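Local coordinates for Alr4995 protein (Nostoc sp., PDB 6LRF) that combines arginine dihydrolase and ornithine cyclodeaminase activities in one chain, probably degrading arginine by way of ornithine, at residues I228-S233 / P251-L256; Y180-P185 / F216-V221; G568-G573 / G604-T609. All blocks are in the same frame, centred on the assembly; numbering follows the deposited sequence.

Contact 1. Residues I228-S233 / P251-L256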
ATOM      1  N   ILE B 228     -29.514  31.025 -31.607  1.00 44.07           N
ATOM      2  CA  ILE B 228     -30.538  30.017 -31.378  1.00 43.65           C
ATOM      3  C   ILE B 228     -29.883  28.725 -30.923  1.00 47.56           C
ATOM      4  O   ILE B 228     -28.826  28.338 -31.436  1.00 43.60           O
ATOM      5  CB  ILE B 228     -31.362  29.740 -32.642  1.00 39.19           C
ATOM      6  CG1 ILE B 228     -31.887  31.048 -33.235  1.00 48.99           C
ATOM      7  CG2 ILE B 228     -32.506  28.792 -32.334  1.00 39.99           C
ATOM      8  CD1 ILE B 228     -32.374  30.911 -34.671  1.00 42.48           C
HETATM    9  N   MSE B 229     -30.513  28.049 -29.970  1.00 46.92           N
HETATM   10  CA  MSE B 229     -29.942  26.833 -29.416  1.00 49.85           C
HETATM   11  C   MSE B 229     -30.954  26.017 -28.644  1.00 49.76           C
HETATM   12  O   MSE B 229     -32.097  26.432 -28.469  1.00 52.31           O
HETATM   13  CB  MSE B 229     -28.776  27.182 -28.503  1.00 54.04           C
HETATM   14  CG  MSE B 229     -29.045  28.409 -27.643  1.00 56.83           C
HETATM   15 SE   MSE B 229     -27.650  28.585 -26.309  1.00 97.81          SE
HETATM   16  CE  MSE B 229     -27.782  26.778 -25.585  1.00 60.82           C
ATOM     17  N   ASN B 230     -30.508  24.864 -28.158  1.00 48.68           N
ATOM     18  CA  ASN B 230     -31.366  23.956 -27.417  1.00 51.99           C
ATOM     19  C   ASN B 230     -31.789  24.519 -26.056  1.00 57.04           C
ATOM     20  O   ASN B 230     -32.963  24.841 -25.851  1.00 57.00           O
ATOM     21  CB  ASN B 230     -30.665  22.613 -27.224  1.00 51.75           C
ATOM     22  CG  ASN B 230     -31.489  21.644 -26.400  1.00 51.83           C
ATOM     23  OD1 ASN B 230     -32.709  21.556 -26.557  1.00 47.93           O
ATOM     24  ND2 ASN B 230     -30.830  20.926 -25.498  1.00 55.05           N
ATOM     25  N   LYS B 231     -30.832  24.632 -25.137  1.00 55.25           N
ATOM     26  CA  LYS B 231     -31.114  25.026 -23.754  1.00 56.40           C
ATOM     27  C   LYS B 231     -29.894  25.680 -23.124  1.00 59.99           C
ATOM     28  O   LYS B 231     -28.811  25.091 -23.123  1.00 62.45           O
ATOM     29  CB  LYS B 231     -31.544  23.808 -22.916  1.00 59.39           C
ATOM     30  CG  LYS B 231     -32.898  23.951 -22.225  1.00 64.24           C
ATOM     31  CD  LYS B 231     -33.615  22.596 -22.100  1.00 63.16           C
ATOM     32  CE  LYS B 231     -34.358  22.244 -23.401  1.00 60.65           C
ATOM     33  NZ  LYS B 231     -35.143  20.978 -23.356  1.00 59.05           N
ATOM     34  N   ALA B 232     -30.069  26.888 -22.592  1.00 56.82           N
ATOM     35  CA  ALA B 232     -28.966  27.627 -21.972  1.00 59.46           C
ATOM     36  C   ALA B 232     -29.177  27.840 -20.470  1.00 54.82           C
ATOM     37  O   ALA B 232     -30.301  28.035 -20.017  1.00 54.36           O
ATOM     38  CB  ALA B 232     -28.775  28.979 -22.670  1.00 52.02           C
ATOM     39  N   SER B 233     -28.088  27.805 -19.708  1.00 58.01           N
ATOM     40  CA  SER B 233     -28.123  28.131 -18.283  1.00 53.96           C
ATOM     41  C   SER B 233     -28.346  29.630 -18.062  1.00 57.24           C
ATOM     42  O   SER B 233     -28.153  30.435 -18.980  1.00 54.06           O
ATOM     43  CB  SER B 233     -26.818  27.711 -17.611  1.00 52.65           C
ATOM     44  OG  SER B 233     -25.775  28.612 -17.953  1.00 47.36           O
ATOM     45  N   PRO B 251     -36.668  23.703 -27.773  1.00 54.09           N
ATOM     46  CA  PRO B 251     -36.347  22.315 -27.435  1.00 50.74           C
ATOM     47  C   PRO B 251     -36.009  21.499 -28.678  1.00 46.15           C
ATOM     48  O   PRO B 251     -36.734  21.584 -29.677  1.00 44.86           O
ATOM     49  CB  PRO B 251     -37.631  21.806 -26.765  1.00 49.23           C
ATOM     50  CG  PRO B 251     -38.706  22.669 -27.301  1.00 47.04           C
ATOM     51  CD  PRO B 251     -38.078  24.028 -27.498  1.00 52.69           C
ATOM     52  N   LEU B 252     -34.909  20.744 -28.608  1.00 44.66           N
ATOM     53  CA  LEU B 252     -34.451  19.885 -29.700  1.00 47.01           C
ATOM     54  C   LEU B 252     -33.981  18.552 -29.140  1.00 44.03           C
ATOM     55  O   LEU B 252     -33.088  17.913 -29.699  1.00 38.16           O
ATOM     56  CB  LEU B 252     -33.314  20.550 -30.488  1.00 41.32           C
ATOM     57  CG  LEU B 252     -33.644  21.793 -31.313  1.00 42.30           C
ATOM     58  CD1 LEU B 252     -32.384  22.605 -31.577  1.00 43.06           C
ATOM     59  CD2 LEU B 252     -34.319  21.410 -32.627  1.00 41.45           C
ATOM     60  N   THR B 253     -34.591  18.138 -28.032  1.00 44.32           N
ATOM     61  CA  THR B 253     -34.168  16.933 -27.312  1.00 43.12           C
ATOM     62  C   THR B 253     -34.257  15.659 -28.152  1.00 43.06           C
ATOM     63  O   THR B 253     -33.496  14.718 -27.938  1.00 41.93           O
ATOM     64  CB  THR B 253     -35.003  16.729 -26.018  1.00 47.84           C
ATOM     65  OG1 THR B 253     -36.393  16.578 -26.351  1.00 48.61           O
ATOM     66  CG2 THR B 253     -34.824  17.917 -25.061  1.00 41.25           C
ATOM     67  N   GLU B 254     -35.177  15.631 -29.111  1.00 43.51           N
ATOM     68  CA  GLU B 254     -35.340  14.452 -29.963  1.00 45.83           C
ATOM     69  C   GLU B 254     -34.156  14.273 -30.913  1.00 45.32           C
ATOM     70  O   GLU B 254     -33.916  13.181 -31.431  1.00 45.86           O
ATOM     71  CB  GLU B 254     -36.643  14.546 -30.763  1.00 46.74           C
ATOM     72  CG  GLU B 254     -37.289  13.206 -31.052  1.00 54.64           C
ATOM     73  CD  GLU B 254     -37.633  12.436 -29.782  1.00 60.87           C
ATOM     74  OE1 GLU B 254     -37.874  13.073 -28.728  1.00 56.24           O
ATOM     75  OE2 GLU B 254     -37.661  11.185 -29.840  1.00 65.00           O
ATOM     76  N   PHE B 255     -33.412  15.347 -31.154  1.00 42.69           N
ATOM     77  CA  PHE B 255     -32.266  15.234 -32.042  1.00 45.30           C
ATOM     78  C   PHE B 255     -31.000  15.067 -31.225  1.00 41.34           C
ATOM     79  O   PHE B 255     -30.000  14.546 -31.731  1.00 42.04           O
ATOM     80  CB  PHE B 255     -32.180  16.439 -32.983  1.00 39.05           C
ATOM     81  CG  PHE B 255     -33.298  16.486 -33.977  1.00 41.09           C
ATOM     82  CD1 PHE B 255     -33.262  15.689 -35.114  1.00 38.15           C
ATOM     83  CD2 PHE B 255     -34.409  17.292 -33.756  1.00 42.24           C
ATOM     84  CE1 PHE B 255     -34.311  15.714 -36.035  1.00 37.31           C
ATOM     85  CE2 PHE B 255     -35.458  17.317 -34.668  1.00 44.34           C
ATOM     86  CZ  PHE B 255     -35.404  16.526 -35.809  1.00 39.92           C
ATOM     87  N   LEU B 256     -31.054  15.469 -29.954  1.00 39.36           N
ATOM     88  CA  LEU B 256     -29.943  15.199 -29.039  1.00 43.45           C
ATOM     89  C   LEU B 256     -29.759  13.693 -28.888  1.00 42.70           C
ATOM     90  O   LEU B 256     -28.693  13.240 -28.495  1.00 45.33           O
ATOM     91  CB  LEU B 256     -30.166  15.846 -27.669  1.00 44.36           C
ATOM     92  CG  LEU B 256     -29.333  17.090 -27.332  1.00 47.28           C
ATOM     93  CD1 LEU B 256     -29.885  18.321 -28.028  1.00 45.10           C
ATOM     94  CD2 LEU B 256     -29.224  17.322 -25.819  1.00 43.73           C
TER
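Asn-230, the first residue past strand 226-229, carries most of this contact through its carboxamide. With chi1 at 177° its CG stands anti to the backbone N, which sends the amide across to residues 251-256. There Asn-230 OD1 accepts the backbone N-H of Leu-252 at 3.1 Å. The bond is moderately bent, with 151° at the hydrogen, and the donor sits 33° above the carbonyl plane, off the lone-pair direction. The other arm of the amide meets Leu-256 tip to tip: Leu-256 CD1 lies 3.8 Å from Asn-230 ND2, a van der Waals contact between the amide nitrogen and a methyl, which can accept no hydrogen bond. The acceptor of ND2 is instead the backbone O of Asn-215, outside both segments. At the exposed margin Lys-231, bent at chi2 and chi3, crosses obliquely over Thr-253, and its NZ comes to 3.5 Å from the methyl CG2 of Thr-253. The hydroxyl OG1 of Thr-253 is bonded elsewhere, to Gln-40 of helix 34-49.

Further out, the carbonyl O of Leu-252 receives two N-H groups, from Phe-255 N at 3.0 Å and Leu-256 N at 3.2 Å, which bend residues 252-256 into a turn and bring Leu-256 toward the amide. Strand 226-229 runs parallel to strand 246-249, with helix 234-242 between them in sequence: a beta-alpha-beta crossover, and the contact lies past the C-terminal ends of both its strands.

An alanine here removes OD1 and ND2, and with them the bonds to Leu-252 N and Asn-215 O; this would probably loosen the join between the loops that follow the two strands. Chemically, one buried amide gripped at both polar atoms ties two backbone sites, Leu-252 N and Asn-215 O, to the end of strand 226-229 without any charge.

Contact 2. Residues Y180-P185 / F216-V221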
ATOM      1  N   TYR B 180     -16.519  37.030 -31.181  1.00 35.07           N
ATOM      2  CA  TYR B 180     -16.715  36.186 -30.007  1.00 36.74           C
ATOM      3  C   TYR B 180     -16.581  34.696 -30.315  1.00 37.93           C
ATOM      4  O   TYR B 180     -16.808  34.254 -31.436  1.00 31.19           O
ATOM      5  CB  TYR B 180     -18.068  36.481 -29.371  1.00 38.56           C
ATOM      6  CG  TYR B 180     -18.060  37.806 -28.643  1.00 43.05           C
ATOM      7  CD1 TYR B 180     -18.510  38.966 -29.262  1.00 42.75           C
ATOM      8  CD2 TYR B 180     -17.554  37.900 -27.349  1.00 44.15           C
ATOM      9  CE1 TYR B 180     -18.490  40.181 -28.601  1.00 46.99           C
ATOM     10  CE2 TYR B 180     -17.519  39.110 -26.683  1.00 49.44           C
ATOM     11  CZ  TYR B 180     -17.991  40.246 -27.312  1.00 52.68           C
ATOM     12  OH  TYR B 180     -17.958  41.447 -26.641  1.00 54.87           O
ATOM     13  N   LEU B 181     -16.189  33.929 -29.304  1.00 36.88           N
ATOM     14  CA  LEU B 181     -16.042  32.493 -29.456  1.00 32.86           C
ATOM     15  C   LEU B 181     -16.690  31.776 -28.300  1.00 35.85           C
ATOM     16  O   LEU B 181     -16.283  31.938 -27.154  1.00 31.79           O
ATOM     17  CB  LEU B 181     -14.570  32.083 -29.546  1.00 28.76           C
ATOM     18  CG  LEU B 181     -14.413  30.558 -29.483  1.00 31.21           C
ATOM     19  CD1 LEU B 181     -15.006  29.890 -30.728  1.00 27.70           C
ATOM     20  CD2 LEU B 181     -12.963  30.141 -29.299  1.00 29.90           C
ATOM     21  N   LEU B 182     -17.697  30.974 -28.615  1.00 31.75           N
ATOM     22  CA  LEU B 182     -18.370  30.140 -27.639  1.00 29.05           C
ATOM     23  C   LEU B 182     -17.811  28.732 -27.751  1.00 33.54           C
ATOM     24  O   LEU B 182     -17.959  28.089 -28.794  1.00 30.20           O
ATOM     25  CB  LEU B 182     -19.878  30.152 -27.890  1.00 30.90           C
ATOM     26  CG  LEU B 182     -20.765  29.306 -26.981  1.00 37.60           C
ATOM     27  CD1 LEU B 182     -20.974  30.030 -25.669  1.00 40.45           C
ATOM     28  CD2 LEU B 182     -22.099  29.002 -27.664  1.00 36.76           C
ATOM     29  N   TYR B 183     -17.140  28.255 -26.707  1.00 30.79           N
ATOM     30  CA  TYR B 183     -16.475  26.966 -26.806  1.00 30.28           C
ATOM     31  C   TYR B 183     -16.307  26.304 -25.451  1.00 35.85           C
ATOM     32  O   TYR B 183     -16.416  26.948 -24.407  1.00 36.29           O
ATOM     33  CB  TYR B 183     -15.111  27.114 -27.509  1.00 30.37           C
ATOM     34  CG  TYR B 183     -13.968  27.632 -26.661  1.00 30.22           C
ATOM     35  CD1 TYR B 183     -12.815  26.868 -26.465  1.00 35.09           C
ATOM     36  CD2 TYR B 183     -14.029  28.880 -26.063  1.00 34.88           C
ATOM     37  CE1 TYR B 183     -11.752  27.342 -25.692  1.00 33.89           C
ATOM     38  CE2 TYR B 183     -12.977  29.364 -25.297  1.00 36.37           C
ATOM     39  CZ  TYR B 183     -11.847  28.593 -25.109  1.00 39.17           C
ATOM     40  OH  TYR B 183     -10.817  29.089 -24.341  1.00 41.35           O
ATOM     41  N   TYR B 184     -16.054  25.003 -25.490  1.00 33.81           N
ATOM     42  CA  TYR B 184     -15.858  24.203 -24.293  1.00 34.87           C
ATOM     43  C   TYR B 184     -14.434  23.645 -24.237  1.00 33.00           C
ATOM     44  O   TYR B 184     -14.156  22.604 -24.839  1.00 35.59           O
ATOM     45  CB  TYR B 184     -16.872  23.065 -24.259  1.00 32.54           C
ATOM     46  CG  TYR B 184     -16.646  22.091 -23.130  1.00 35.23           C
ATOM     47  CD1 TYR B 184     -16.693  22.516 -21.807  1.00 39.94           C
ATOM     48  CD2 TYR B 184     -16.396  20.750 -23.383  1.00 37.62           C
ATOM     49  CE1 TYR B 184     -16.492  21.627 -20.764  1.00 43.02           C
ATOM     50  CE2 TYR B 184     -16.196  19.855 -22.349  1.00 36.79           C
ATOM     51  CZ  TYR B 184     -16.246  20.301 -21.043  1.00 43.07           C
ATOM     52  OH  TYR B 184     -16.046  19.421 -20.005  1.00 50.14           O
ATOM     53  N   PRO B 185     -13.536  24.325 -23.500  1.00 33.78           N
ATOM     54  CA  PRO B 185     -12.096  24.020 -23.486  1.00 34.51           C
ATOM     55  C   PRO B 185     -11.754  22.559 -23.186  1.00 29.90           C
ATOM     56  O   PRO B 185     -10.715  22.078 -23.639  1.00 33.08           O
ATOM     57  CB  PRO B 185     -11.555  24.934 -22.374  1.00 35.11           C
ATOM     58  CG  PRO B 185     -12.519  26.082 -22.336  1.00 36.48           C
ATOM     59  CD  PRO B 185     -13.866  25.447 -22.596  1.00 36.16           C
ATOM     60  N   PHE B 216     -25.481  20.726 -25.523  1.00 40.06           N
ATOM     61  CA  PHE B 216     -25.148  21.219 -26.862  1.00 38.31           C
ATOM     62  C   PHE B 216     -25.277  22.732 -26.982  1.00 41.81           C
ATOM     63  O   PHE B 216     -25.761  23.237 -27.996  1.00 38.22           O
ATOM     64  CB  PHE B 216     -26.032  20.570 -27.919  1.00 36.50           C
ATOM     65  CG  PHE B 216     -25.671  19.152 -28.233  1.00 41.03           C
ATOM     66  CD1 PHE B 216     -25.068  18.835 -29.443  1.00 39.09           C
ATOM     67  CD2 PHE B 216     -25.967  18.128 -27.340  1.00 39.53           C
ATOM     68  CE1 PHE B 216     -24.742  17.516 -29.755  1.00 38.69           C
ATOM     69  CE2 PHE B 216     -25.651  16.811 -27.643  1.00 42.78           C
ATOM     70  CZ  PHE B 216     -25.035  16.501 -28.850  1.00 41.22           C
ATOM     71  N   ALA B 217     -24.855  23.447 -25.945  1.00 36.10           N
ATOM     72  CA  ALA B 217     -24.845  24.905 -25.977  1.00 40.76           C
ATOM     73  C   ALA B 217     -23.992  25.455 -27.129  1.00 40.16           C
ATOM     74  O   ALA B 217     -24.314  26.493 -27.710  1.00 39.11           O
ATOM     75  CB  ALA B 217     -24.344  25.465 -24.636  1.00 43.71           C
ATOM     76  N   CYS B 218     -22.905  24.759 -27.452  1.00 34.09           N
ATOM     77  CA  CYS B 218     -21.996  25.223 -28.496  1.00 38.22           C
ATOM     78  C   CYS B 218     -22.575  25.009 -29.880  1.00 37.11           C
ATOM     79  O   CYS B 218     -22.148  25.647 -30.855  1.00 37.41           O
ATOM     80  CB  CYS B 218     -20.656  24.510 -28.383  1.00 37.25           C
ATOM     81  SG  CYS B 218     -19.697  25.110 -27.004  1.00 38.75           S
ATOM     82  N   ASN B 219     -23.545  24.100 -29.948  1.00 35.93           N
ATOM     83  CA  ASN B 219     -24.251  23.773 -31.185  1.00 32.58           C
ATOM     84  C   ASN B 219     -25.337  24.813 -31.475  1.00 34.30           C
ATOM     85  O   ASN B 219     -26.529  24.517 -31.507  1.00 31.48           O
ATOM     86  CB  ASN B 219     -24.847  22.375 -31.086  1.00 32.62           C
ATOM     87  CG  ASN B 219     -24.884  21.668 -32.410  1.00 34.58           C
ATOM     88  OD1 ASN B 219     -25.966  21.332 -32.917  1.00 30.95           O
ATOM     89  ND2 ASN B 219     -23.704  21.434 -32.994  1.00 28.78           N
ATOM     90  N   THR B 220     -24.880  26.034 -31.717  1.00 34.91           N
ATOM     91  CA  THR B 220     -25.720  27.212 -31.763  1.00 35.40           C
ATOM     92  C   THR B 220     -25.711  27.857 -33.138  1.00 37.23           C
ATOM     93  O   THR B 220     -24.648  27.993 -33.762  1.00 36.18           O
ATOM     94  CB  THR B 220     -25.244  28.236 -30.727  1.00 34.08           C
ATOM     95  OG1 THR B 220     -25.735  27.856 -29.439  1.00 42.04           O
ATOM     96  CG2 THR B 220     -25.730  29.640 -31.069  1.00 36.62           C
ATOM     97  N   VAL B 221     -26.896  28.240 -33.612  1.00 35.03           N
ATOM     98  CA  VAL B 221     -27.019  29.008 -34.846  1.00 31.59           C
ATOM     99  C   VAL B 221     -26.916  30.494 -34.529  1.00 38.52           C
ATOM    100  O   VAL B 221     -27.590  30.999 -33.632  1.00 39.93           O
ATOM    101  CB  VAL B 221     -28.336  28.697 -35.566  1.00 36.42           C
ATOM    102  CG1 VAL B 221     -28.432  29.479 -36.861  1.00 38.47           C
ATOM    103  CG2 VAL B 221     -28.425  27.206 -35.849  1.00 33.05           C
TER
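Phe-216 enters with a positive phi of 63°, as the C-prime residue of a Schellman motif: Phe-216 N reaches back to the carbonyl of Ala-213 and Ala-217 N to that of Asp-212, which ends helix 210-213. The turn presents the carbonyl of Ala-217 to the strand of residues 181-183. Leu-182, with CG anti to its backbone N (chi1 179°), sets its methyl CD2 3.3 Å from Ala-217 O, a close apolar-to-carbonyl touch. That oxygen already has a polar partner, for Thr-220 OG1 donates to Ala-217 O over 2.6 Å and binds the loop across itself.

Cys-218 comes next and does most of the packing. Its SG lies beside the backbone N (chi1 -74°) and rests against the strand backbone, 3.7 Å from Tyr-183 CA, flanked by Leu-182 CG at 4.3 Å and Tyr-184 CB at 4.4 Å. The strand beneath is the middle one of three, between 173-175 and 205-207, in the guanidine-modifying enzyme domain; Ile-208, just past the last of these, also touches both Leu-182 and Cys-218. The family is known for a propeller-like alpha/beta fold, and here a loop joins this small sheet to the one containing strands 221-223 and 226-229.

The CB of Asn-219 points away from residues 180-185; its OD1 accepts from Cys-264 N and its ND2 donates to Asp-170 O. Its backbone centres an inverse gamma turn, closed by a weak bond from Thr-220 N to Cys-218 O. Thr-220 points back toward residues 180-185, and its OG1 stops 4.2 Å from Leu-182 CD2. At Val-221 the chain passes into strand 221-223.

Contact 3. Residues G568-G573 / G604-T609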
ATOM      1  N   GLY B 568      15.742  34.918 -16.295  1.00 25.71           N
ATOM      2  CA  GLY B 568      16.639  35.131 -15.165  1.00 23.49           C
ATOM      3  C   GLY B 568      16.002  34.934 -13.802  1.00 25.68           C
ATOM      4  O   GLY B 568      16.700  34.829 -12.806  1.00 29.53           O
ATOM      5  N   SER B 569      14.674  34.906 -13.756  1.00 25.41           N
ATOM      6  CA  SER B 569      13.942  34.600 -12.536  1.00 24.25           C
ATOM      7  C   SER B 569      12.490  34.346 -12.876  1.00 28.55           C
ATOM      8  O   SER B 569      12.007  34.770 -13.927  1.00 23.56           O
ATOM      9  CB  SER B 569      14.039  35.735 -11.508  1.00 30.41           C
ATOM     10  OG  SER B 569      13.204  36.825 -11.880  1.00 28.89           O
ATOM     11  N   ILE B 570      11.801  33.655 -11.977  1.00 21.50           N
ATOM     12  CA  ILE B 570      10.363  33.495 -12.081  1.00 28.89           C
ATOM     13  C   ILE B 570       9.659  34.860 -12.134  1.00 28.41           C
ATOM     14  O   ILE B 570       8.722  35.041 -12.906  1.00 23.06           O
ATOM     15  CB  ILE B 570       9.812  32.668 -10.902  1.00 24.74           C
ATOM     16  CG1 ILE B 570      10.318  31.224 -10.995  1.00 26.76           C
ATOM     17  CG2 ILE B 570       8.288  32.682 -10.891  1.00 23.86           C
ATOM     18  CD1 ILE B 570      10.013  30.395  -9.745  1.00 28.46           C
ATOM     19  N   ALA B 571      10.121  35.813 -11.328  1.00 26.58           N
ATOM     20  CA  ALA B 571       9.458  37.114 -11.241  1.00 27.99           C
ATOM     21  C   ALA B 571       9.512  37.868 -12.572  1.00 32.67           C
ATOM     22  O   ALA B 571       8.537  38.515 -12.964  1.00 31.65           O
ATOM     23  CB  ALA B 571      10.069  37.948 -10.143  1.00 22.41           C
ATOM     24  N   LYS B 572      10.647  37.779 -13.260  1.00 29.58           N
ATOM     25  CA  LYS B 572      10.793  38.406 -14.569  1.00 30.99           C
ATOM     26  C   LYS B 572       9.965  37.673 -15.623  1.00 32.25           C
ATOM     27  O   LYS B 572       9.480  38.281 -16.576  1.00 30.59           O
ATOM     28  CB  LYS B 572      12.271  38.473 -14.963  1.00 31.45           C
ATOM     29  CG  LYS B 572      13.023  39.515 -14.133  1.00 35.01           C
ATOM     30  CD  LYS B 572      14.434  39.784 -14.614  1.00 42.43           C
ATOM     31  CE  LYS B 572      15.075  40.891 -13.771  1.00 51.65           C
ATOM     32  NZ  LYS B 572      16.549  41.013 -13.999  1.00 47.82           N
ATOM     33  N   GLY B 573       9.778  36.371 -15.434  1.00 30.25           N
ATOM     34  CA  GLY B 573       8.890  35.597 -16.290  1.00 28.58           C
ATOM     35  C   GLY B 573       7.443  36.051 -16.169  1.00 31.99           C
ATOM     36  O   GLY B 573       6.696  36.042 -17.138  1.00 28.57           O
ATOM     37  N   GLY B 604      18.089  21.685 -14.143  1.00 24.93           N
ATOM     38  CA  GLY B 604      18.361  23.105 -14.308  1.00 20.38           C
ATOM     39  C   GLY B 604      19.522  23.548 -13.436  1.00 23.05           C
ATOM     40  O   GLY B 604      20.694  23.380 -13.810  1.00 19.89           O
ATOM     41  N   PRO B 605      19.212  24.104 -12.255  1.00 18.30           N
ATOM     42  CA  PRO B 605      17.855  24.377 -11.753  1.00 18.69           C
ATOM     43  C   PRO B 605      17.283  25.700 -12.246  1.00 20.19           C
ATOM     44  O   PRO B 605      17.886  26.362 -13.100  1.00 21.58           O
ATOM     45  CB  PRO B 605      18.055  24.426 -10.238  1.00 22.03           C
ATOM     46  CG  PRO B 605      19.436  25.027 -10.090  1.00 20.96           C
ATOM     47  CD  PRO B 605      20.249  24.486 -11.275  1.00 20.30           C
ATOM     48  N   LEU B 606      16.124  26.080 -11.718  1.00 18.89           N
ATOM     49  CA  LEU B 606      15.650  27.440 -11.899  1.00 23.57           C
ATOM     50  C   LEU B 606      16.650  28.363 -11.220  1.00 26.76           C
ATOM     51  O   LEU B 606      17.363  27.949 -10.296  1.00 19.64           O
ATOM     52  CB  LEU B 606      14.244  27.624 -11.321  1.00 23.53           C
ATOM     53  CG  LEU B 606      13.219  26.689 -11.972  1.00 23.88           C
ATOM     54  CD1 LEU B 606      11.894  26.773 -11.246  1.00 22.02           C
ATOM     55  CD2 LEU B 606      13.042  27.002 -13.477  1.00 22.46           C
ATOM     56  N   PRO B 607      16.743  29.611 -11.696  1.00 26.91           N
ATOM     57  CA  PRO B 607      17.665  30.547 -11.047  1.00 23.72           C
ATOM     58  C   PRO B 607      17.201  30.901  -9.642  1.00 24.53           C
ATOM     59  O   PRO B 607      18.008  31.317  -8.818  1.00 24.60           O
ATOM     60  CB  PRO B 607      17.641  31.775 -11.969  1.00 26.70           C
ATOM     61  CG  PRO B 607      16.440  31.619 -12.814  1.00 28.81           C
ATOM     62  CD  PRO B 607      16.143  30.157 -12.922  1.00 27.50           C
ATOM     63  N   ASP B 608      15.916  30.730  -9.360  1.00 22.48           N
ATOM     64  CA  ASP B 608      15.404  31.031  -8.021  1.00 22.82           C
ATOM     65  C   ASP B 608      15.803  29.976  -6.980  1.00 23.85           C
ATOM     66  O   ASP B 608      15.792  30.245  -5.783  1.00 23.55           O
ATOM     67  CB  ASP B 608      13.878  31.146  -8.046  1.00 25.24           C
ATOM     68  CG  ASP B 608      13.387  32.324  -8.905  1.00 36.11           C
ATOM     69  OD1 ASP B 608      13.455  32.241 -10.154  1.00 27.15           O
ATOM     70  OD2 ASP B 608      12.935  33.328  -8.320  1.00 33.39           O
ATOM     71  N   THR B 609      16.118  28.769  -7.443  1.00 23.44           N
ATOM     72  CA  THR B 609      16.340  27.638  -6.546  1.00 21.86           C
ATOM     73  C   THR B 609      17.658  27.802  -5.776  1.00 23.25           C
ATOM     74  O   THR B 609      18.719  28.037  -6.362  1.00 22.62           O
ATOM     75  CB  THR B 609      16.314  26.315  -7.327  1.00 21.72           C
ATOM     76  OG1 THR B 609      15.032  26.180  -7.959  1.00 21.42           O
ATOM     77  CG2 THR B 609      16.505  25.109  -6.386  1.00 20.40           C
TER
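A carboxylate placed against the start of helix 570-575 forms the tight part of this contact. Asp-608 OD1 accepts the N-H of Ile-570 at 2.8 Å, nearly straight at 164°, using the syn lone pair on the side of its other oxygen. Asp-608 CG lies beside its own backbone N (chi1 -64°), and its side chain crosses that of Ile-570 obliquely, so the same OD1 also presses on Ile-570 CG1 at 3.4 Å. Beyond it the packing becomes purely apolar: Ile-570 CD1 meets Leu-606 CD1 at 4.3 Å, and both side chains reach Ile-564 of helix 554-567. Ile-570 continues inward onto Leu-596 of strand 594-597.

The outer side faces solvent and has no hydrogen bond across it, though CG of exposed Pro-607 still comes within 3.2 Å of Gly-568 O. Ser-569 offers Asp-608 only backbone and CB contacts. The hydroxyl of Ser-569 is turned to its own helix, where Ser-569 OG accepts from Lys-572 N at 3.1 Å and thereby serves as N-cap. Two acceptors thus share the first turn, Asp-608 OD1 taking the N-H of Ile-570 and Ser-569 OG that of Lys-572; the negative charge next to the helix start would probably be stabilised there.

Gly-568 has a phi of 103°, a value suited to glycine, and makes the break between helices 554-567 and 570-575. Opposite it, a type I turn is closed by Thr-609 N to Leu-606 O at 3.2 Å, placing Pro-607 and Asp-608 at its corners. The contact joins helix 570-575 to the loop after strand 594-597, the outermost strand, within this chain, of a six-stranded parallel sheet with the Rossmann order 3-2-1-4-5-6.

Contacts 2, 1 and 3 follow one another along the chain in that order, each closing before the next opens. Contacts 1 and 2 are neighbours in the guanidine-modifying enzyme domain, with centres 13 Å apart. They touch directly: Ile-228 N probably donates to Val-221 O over 2.8 Å, pairing strands 221-223 and 226-229, and Met-229, present as selenomethionine, packs its CE 3.5 Å from Ala-217 CA. Contact 3 lies on the opposite side of the chain's centre, in the Rossmann-type domain, about 49 Å from contact 1 and 39 Å from contact 2, centre to centre. This separation is consistent with two activities housed in distinct domains.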